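Local coordinates for protein CopN (Chlamydia pneumoniae, PDB 4NRH) that acts as a gatekeeper of type III secretion and binds the translocator chaperone Scc3, a complex that directs translocator secretion, at the interface of chains A and B. Residues are numbered along the deposited sequence; one frame, centred on the assembly and turned at random. Chains: chain A, CopN; chain B, Chaperone SycD.

Contacts 1 and 2 lie side by side, the centres of their C-alpha atoms about 6 Å apart, and share A:Gln193, A:Ala194 and B:Glu23. Contact 3 is about 9 Å from contact 1, with which it shares B:Pro26, and about 15 Å from contact 2. On the chaperone, one stretch of loop runs past helix 179-215 of CopN in contacts 1 and 2 and reaches the 3-10 helix 278-280 in contact 3, where chaperone helices 31-35, 49-52 and 76-89 join in. Helices 152-172 and 179-215 of the gatekeeper, together with its later A:Ser277 to A:Ser278 stretch, thus meet the same chaperone loop.

Contact 1: the interface of chains A and B. Residues chain A 193-194, 197, 277, 279; chain B 23, 26.
B:Glu23 reaches from a loop of the LcrH/SycD-family chaperone to A:Thr197 and A:Ser277 of the YopN/MxiC-type gatekeeper, which meet its carboxylate from neighbouring directions, and the carboxylate is bonded by the serine hydroxyl. The A:Ser277 hydroxyl OG donates to B:Glu23 OE2 at 2.7 Å, meeting the syn lone pair of that oxygen, on the side of OE1. That serine OG stands anti to its own backbone nitrogen (chi1 174°), which turns it toward the glutamate. The same OG accepts the backbone N of A:Arg279 at 3.1 Å, so donor and acceptor roles are both filled and the hydroxyl is fixed in rotation.

The A:Thr197 and B:Glu23 side chains cross at about a right angle, the threonine methyl CG2 lying 3.3 Å from B:Glu23 OE1. The threonine hydroxyl points elsewhere, toward the carbonyl of A:Ala194 in the same helix, 179-215, at an unusually short and therefore doubtful distance, and OG1 also receives the backbone N of A:Ser277 at 3.3 Å. The threonine links the A:Ser277 loop to the helix and so probably helps position the serine.

Nearer its backbone, the extended glutamate chain passes obliquely over the helix, with B:Glu23 CG 3.9 Å from A:Gln193 CB. B:Glu23 OE2 also passes 3.9 Å from the A:Ala194 methyl CB.

Contact 2: the interface of chains A and B. Residues chain A 160, 163, 193-194; chain B 22-24.
With CG anti to its carbonyl carbon (chi1 -66°) and the chain extended beyond it, A:Gln193 carries its amide away from helix 179-215 to the backbone of B:Asp24 in the LcrH/SycD-family chaperone. The A:Met163 chain, by contrast, is folded at chi2 and chi3 (-69° and -64°), which curls its terminal methyl toward the same aspartate from helix 152-172 of the gatekeeper.

The amide oxygen OE1 of A:Gln193 takes the backbone N of B:Asp24 at 2.9 Å. The bond is nearly straight at the hydrogen, although the donor approaches tilted from the plane of the amide carbonyl. Nitrogen NE2, on the other branch of the A:Gln193 amide, lies 3.7 Å from B:Lys22 O, too far and off line for a bond. A side chain of one partner therefore reads the main chain of the other: the bond uses a main-chain N-H rather than a side chain of the chaperone.

B:Asp24 and A:Met163 meet at about a right angle. Methyl CE of the methionine comes within 3.7 Å of the carboxylate carbon CG and equally near OD2, while it lies 3.8 Å from CB. It is a van der Waals contact, in which the methyl supports the aspartate without bonding it. B:Asp24 CB also packs 3.7 Å from A:Gln193 OE1, so CB is met by the glutamine and the methionine from neighbouring directions. A:Ser160 and B:Lys22 contribute a little buried surface at the margin.

Contact 3: the interface of chains A and B. Residues chain A 273, 278, 281, 287; chain B 26, 28, 34, 49, 88.
Direct polar contacts begin at A:Ser278, in the gatekeeper's 3-10 helix, whose OG donates to the carbonyl O of B:Pro26 at 2.9 Å, tilted from the carbonyl plane. Its chi1 of 71°, placing OG between backbone N and carbonyl carbon, aims the hydroxyl at this loop of the LcrH/SycD-family chaperone. Across the site, the phenol oxygen OH of B:Tyr49 sits over the guanidinium face of A:Arg287, 3.0 Å from NE, a close polar contact lying off the N-H direction. The arginine's NH2 donates to the A:Leu273 carbonyl O at 3.0 Å, with that oxygen in the guanidinium plane, which helps fix the group's rotation.

Flat groups also meet face to face and at their edges. B:Tyr49 CZ sits over one guanidinium face, offset toward the rim, with the planes 34° apart. A:Ser278 CB packs 3.4 Å from B:Tyr49 CZ and touches the edge of the B:Phe88 ring, which within the chaperone lies nearly parallel to the B:Tyr49 ring and offset from it, face against face. The A:Phe281 carbonyl O lies at the in-plane edge of the B:Tyr34 ring, 3.4 Å from CE1.

Waters complete the network. Water 1 joins both tyrosine hydroxyls to A:Ser278 O, water 3 links B:Tyr49 OH to A:Leu273 O, and water 2 bridges A:Ser278 N and B:Pro26 O.

Contact 1: the interface of chains A and B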
loop_
_atom_site.group_PDB
_atom_site.type_symbol
_atom_site.label_atom_id
_atom_site.label_comp_id
_atom_site.label_asym_id
_atom_site.label_seq_id
_atom_site.Cartn_x
_atom_site.Cartn_y
_atom_site.Cartn_z
ATOM N N GLN A 193 5.006 -2.937 -3.327
ATOM C CA GLN A 193 5.430 -1.561 -3.567
ATOM C C GLN A 193 5.993 -0.927 -2.298
ATOM O O GLN A 193 6.905 -0.106 -2.358
ATOM C CB GLN A 193 4.264 -0.726 -4.100
ATOM C CG GLN A 193 3.782 -1.146 -5.480
ATOM C CD GLN A 193 2.769 -0.180 -6.062
ATOM O OE1 GLN A 193 1.853 0.268 -5.372
ATOM N NE2 GLN A 193 2.934 0.152 -7.337
ATOM N N ALA A 194 5.442 -1.316 -1.151
ATOM C CA ALA A 194 5.937 -0.837 0.134
ATOM C C ALA A 194 7.330 -1.398 0.405
ATOM O O ALA A 194 8.235 -0.674 0.823
ATOM C CB ALA A 194 4.980 -1.221 1.253
ATOM N N THR A 197 10.197 0.276 -1.520
ATOM C CA THR A 197 10.672 1.557 -1.003
ATOM C C THR A 197 11.925 1.383 -0.150
ATOM O O THR A 197 12.807 2.241 -0.149
ATOM C CB THR A 197 9.593 2.271 -0.169
ATOM O OG1 THR A 197 9.301 1.498 1.003
ATOM C CG2 THR A 197 8.320 2.455 -0.983
ATOM N N SER A 277 7.943 3.284 3.365
ATOM C CA SER A 277 6.484 3.284 3.351
ATOM C C SER A 277 5.864 2.924 4.698
ATOM O O SER A 277 6.327 2.014 5.384
ATOM C CB SER A 277 5.970 2.321 2.282
ATOM O OG SER A 277 4.558 2.208 2.338
ATOM N N ARG A 279 3.136 1.549 5.056
ATOM C CA ARG A 279 2.474 0.264 4.853
ATOM C C ARG A 279 3.337 -0.908 5.325
ATOM O O ARG A 279 2.830 -2.000 5.578
ATOM C CB ARG A 279 2.110 0.095 3.376
ATOM C CG ARG A 279 1.111 -1.011 3.095
ATOM C CD ARG A 279 0.765 -1.063 1.618
ATOM N NE ARG A 279 -0.126 -2.175 1.304
ATOM C CZ ARG A 279 -1.451 -2.110 1.374
ATOM N NH1 ARG A 279 -2.043 -0.984 1.750
ATOM N NH2 ARG A 279 -2.185 -3.172 1.068
ATOM N N GLU B 23 3.985 4.484 -4.959
ATOM C CA GLU B 23 3.004 3.501 -4.523
ATOM C C GLU B 23 1.591 3.932 -4.889
ATOM O O GLU B 23 1.264 5.120 -4.853
ATOM C CB GLU B 23 3.104 3.286 -3.013
ATOM C CG GLU B 23 4.483 2.872 -2.533
ATOM C CD GLU B 23 4.656 3.065 -1.039
ATOM O OE1 GLU B 23 5.409 3.979 -0.639
ATOM O OE2 GLU B 23 4.045 2.299 -0.265
ATOM N N PRO B 26 0.094 4.308 -0.377
ATOM C CA PRO B 26 1.201 4.216 0.582
ATOM C C PRO B 26 0.747 4.304 2.036
ATOM O O PRO B 26 1.357 5.019 2.831
ATOM C CB PRO B 26 2.071 5.419 0.215
ATOM C CG PRO B 26 1.095 6.424 -0.295
ATOM C CD PRO B 26 0.000 5.647 -0.985
#

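Contact 2: the interface of chains A and B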
loop_
_atom_site.group_PDB
_atom_site.type_symbol
_atom_site.label_atom_id
_atom_site.label_comp_id
_atom_site.label_asym_id
_atom_site.label_seq_id
_atom_site.Cartn_x
_atom_site.Cartn_y
_atom_site.Cartn_z
ATOM N N SER A 160 3.526 -0.863 -10.943
ATOM C CA SER A 160 2.444 0.036 -11.327
ATOM C C SER A 160 1.668 -0.515 -12.522
ATOM O O SER A 160 0.447 -0.375 -12.595
ATOM C CB SER A 160 2.988 1.429 -11.649
ATOM O OG SER A 160 3.553 2.031 -10.498
ATOM N N MET A 163 -0.645 -3.175 -11.200
ATOM C CA MET A 163 -1.791 -2.558 -10.539
ATOM C C MET A 163 -2.790 -2.019 -11.557
ATOM O O MET A 163 -4.001 -2.156 -11.384
ATOM C CB MET A 163 -1.336 -1.432 -9.611
ATOM C CG MET A 163 -0.545 -1.901 -8.404
ATOM S SD MET A 163 -1.560 -2.821 -7.232
ATOM C CE MET A 163 -2.717 -1.553 -6.720
ATOM N N GLN A 193 5.006 -2.937 -3.327
ATOM C CA GLN A 193 5.430 -1.561 -3.567
ATOM C C GLN A 193 5.993 -0.927 -2.298
ATOM O O GLN A 193 6.905 -0.106 -2.358
ATOM C CB GLN A 193 4.264 -0.726 -4.100
ATOM C CG GLN A 193 3.782 -1.146 -5.480
ATOM C CD GLN A 193 2.769 -0.180 -6.062
ATOM O OE1 GLN A 193 1.853 0.268 -5.372
ATOM N NE2 GLN A 193 2.934 0.152 -7.337
ATOM N N ALA A 194 5.442 -1.316 -1.151
ATOM C CA ALA A 194 5.937 -0.837 0.134
ATOM C C ALA A 194 7.330 -1.398 0.405
ATOM O O ALA A 194 8.235 -0.674 0.823
ATOM C CB ALA A 194 4.980 -1.221 1.253
ATOM N N LYS B 22 5.819 6.339 -5.141
ATOM C CA LYS B 22 5.904 5.309 -6.168
ATOM C C LYS B 22 4.915 4.195 -5.861
ATOM O O LYS B 22 4.993 3.104 -6.423
ATOM C CB LYS B 22 7.321 4.742 -6.261
ATOM C CG LYS B 22 8.374 5.729 -6.735
ATOM C CD LYS B 22 9.728 5.048 -6.863
ATOM C CE LYS B 22 10.814 6.034 -7.249
ATOM N NZ LYS B 22 10.513 6.691 -8.547
ATOM N N GLU B 23 3.985 4.484 -4.959
ATOM C CA GLU B 23 3.004 3.501 -4.523
ATOM C C GLU B 23 1.591 3.932 -4.889
ATOM O O GLU B 23 1.264 5.120 -4.853
ATOM C CB GLU B 23 3.104 3.286 -3.013
ATOM C CG GLU B 23 4.483 2.872 -2.533
ATOM C CD GLU B 23 4.656 3.065 -1.039
ATOM O OE1 GLU B 23 5.409 3.979 -0.639
ATOM O OE2 GLU B 23 4.045 2.299 -0.265
ATOM N N ASP B 24 0.759 2.959 -5.243
ATOM C CA ASP B 24 -0.654 3.202 -5.499
ATOM C C ASP B 24 -1.340 3.730 -4.245
ATOM O O ASP B 24 -2.135 4.669 -4.302
ATOM C CB ASP B 24 -1.344 1.924 -5.978
ATOM C CG ASP B 24 -2.846 2.086 -6.114
ATOM O OD1 ASP B 24 -3.296 2.613 -7.152
ATOM O OD2 ASP B 24 -3.576 1.684 -5.183
#

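Contact 3: the interface of chains A and B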
loop_
_atom_site.group_PDB
_atom_site.type_symbol
_atom_site.label_atom_id
_atom_site.label_comp_id
_atom_site.label_asym_id
_atom_site.label_seq_id
_atom_site.Cartn_x
_atom_site.Cartn_y
_atom_site.Cartn_z
ATOM N N LEU A 273 12.894 4.508 9.126
ATOM C CA LEU A 273 11.561 4.477 9.721
ATOM C C LEU A 273 10.702 5.664 9.290
ATOM O O LEU A 273 9.474 5.602 9.348
ATOM C CB LEU A 273 11.663 4.443 11.247
ATOM C CG LEU A 273 12.393 3.241 11.846
ATOM C CD1 LEU A 273 12.584 3.426 13.341
ATOM C CD2 LEU A 273 11.639 1.956 11.557
ATOM N N SER A 278 4.814 3.654 5.064
ATOM C CA SER A 278 4.079 3.401 6.298
ATOM C C SER A 278 3.403 2.033 6.264
ATOM O O SER A 278 3.131 1.436 7.305
ATOM C CB SER A 278 3.036 4.494 6.532
ATOM O OG SER A 278 1.964 4.389 5.611
ATOM N N PHE A 281 4.581 -1.307 8.112
ATOM C CA PHE A 281 4.311 -1.601 9.514
ATOM C C PHE A 281 2.836 -1.926 9.742
ATOM O O PHE A 281 1.956 -1.130 9.416
ATOM C CB PHE A 281 4.741 -0.423 10.393
ATOM C CG PHE A 281 6.172 -0.004 10.181
ATOM C CD1 PHE A 281 6.501 0.914 9.196
ATOM C CD2 PHE A 281 7.187 -0.538 10.957
ATOM C CE1 PHE A 281 7.814 1.297 8.994
ATOM C CE2 PHE A 281 8.502 -0.158 10.761
ATOM C CZ PHE A 281 8.815 0.760 9.777
ATOM N N ARG A 287 6.160 -0.089 15.209
ATOM C CA ARG A 287 7.003 0.923 14.579
ATOM C C ARG A 287 7.640 1.809 15.643
ATOM O O ARG A 287 8.849 2.042 15.631
ATOM C CB ARG A 287 6.197 1.776 13.600
ATOM C CG ARG A 287 6.958 2.991 13.095
ATOM C CD ARG A 287 6.204 3.720 11.998
ATOM N NE ARG A 287 7.002 4.804 11.435
ATOM C CZ ARG A 287 6.985 6.053 11.885
ATOM N NH1 ARG A 287 6.212 6.375 12.913
ATOM N NH2 ARG A 287 7.743 6.979 11.314
ATOM N N PRO B 26 0.094 4.308 -0.377
ATOM C CA PRO B 26 1.201 4.216 0.582
ATOM C C PRO B 26 0.747 4.304 2.036
ATOM O O PRO B 26 1.357 5.019 2.831
ATOM C CB PRO B 26 2.071 5.419 0.215
ATOM C CG PRO B 26 1.095 6.424 -0.295
ATOM C CD PRO B 26 0.000 5.647 -0.985
ATOM N N PRO B 28 -1.461 1.960 5.437
ATOM C CA PRO B 28 -2.050 0.693 5.885
ATOM C C PRO B 28 -3.489 0.549 5.393
ATOM O O PRO B 28 -4.200 1.548 5.283
ATOM C CB PRO B 28 -1.993 0.796 7.413
ATOM C CG PRO B 28 -0.915 1.793 7.690
ATOM C CD PRO B 28 -0.986 2.779 6.566
ATOM N N TYR B 34 -4.296 -1.232 12.777
ATOM C CA TYR B 34 -3.017 -0.539 12.875
ATOM C C TYR B 34 -2.889 0.250 14.179
ATOM O O TYR B 34 -1.792 0.402 14.717
ATOM C CB TYR B 34 -2.840 0.383 11.663
ATOM C CG TYR B 34 -1.587 1.231 11.673
ATOM C CD1 TYR B 34 -0.389 0.737 11.171
ATOM C CD2 TYR B 34 -1.610 2.536 12.146
ATOM C CE1 TYR B 34 0.756 1.509 11.166
ATOM C CE2 TYR B 34 -0.470 3.318 12.142
ATOM C CZ TYR B 34 0.711 2.799 11.651
ATOM O OH TYR B 34 1.851 3.570 11.645
ATOM N N TYR B 49 3.815 11.162 10.790
ATOM C CA TYR B 49 3.561 11.091 9.355
ATOM C C TYR B 49 3.066 12.428 8.809
ATOM O O TYR B 49 3.186 12.694 7.614
ATOM C CB TYR B 49 2.578 9.963 9.036
ATOM C CG TYR B 49 3.253 8.609 9.048
ATOM C CD1 TYR B 49 4.251 8.307 8.133
ATOM C CD2 TYR B 49 2.909 7.643 9.984
ATOM C CE1 TYR B 49 4.884 7.080 8.140
ATOM C CE2 TYR B 49 3.535 6.410 10.000
ATOM C CZ TYR B 49 4.523 6.135 9.075
ATOM O OH TYR B 49 5.149 4.911 9.081
ATOM N N PHE B 88 -3.528 8.816 12.732
ATOM C CA PHE B 88 -2.442 8.226 11.958
ATOM C C PHE B 88 -1.388 9.270 11.600
ATOM O O PHE B 88 -0.188 9.004 11.668
ATOM C CB PHE B 88 -2.991 7.564 10.688
ATOM C CG PHE B 88 -1.933 7.195 9.683
ATOM C CD1 PHE B 88 -1.247 5.997 9.789
ATOM C CD2 PHE B 88 -1.641 8.036 8.620
ATOM C CE1 PHE B 88 -0.277 5.652 8.866
ATOM C CE2 PHE B 88 -0.673 7.697 7.693
ATOM C CZ PHE B 88 0.009 6.503 7.816
HETATM O O HOH W 1 3.515 2.804 9.749
HETATM O O HOH W 2 4.223 5.753 3.306
HETATM O O HOH W 3 7.503 4.639 7.788
#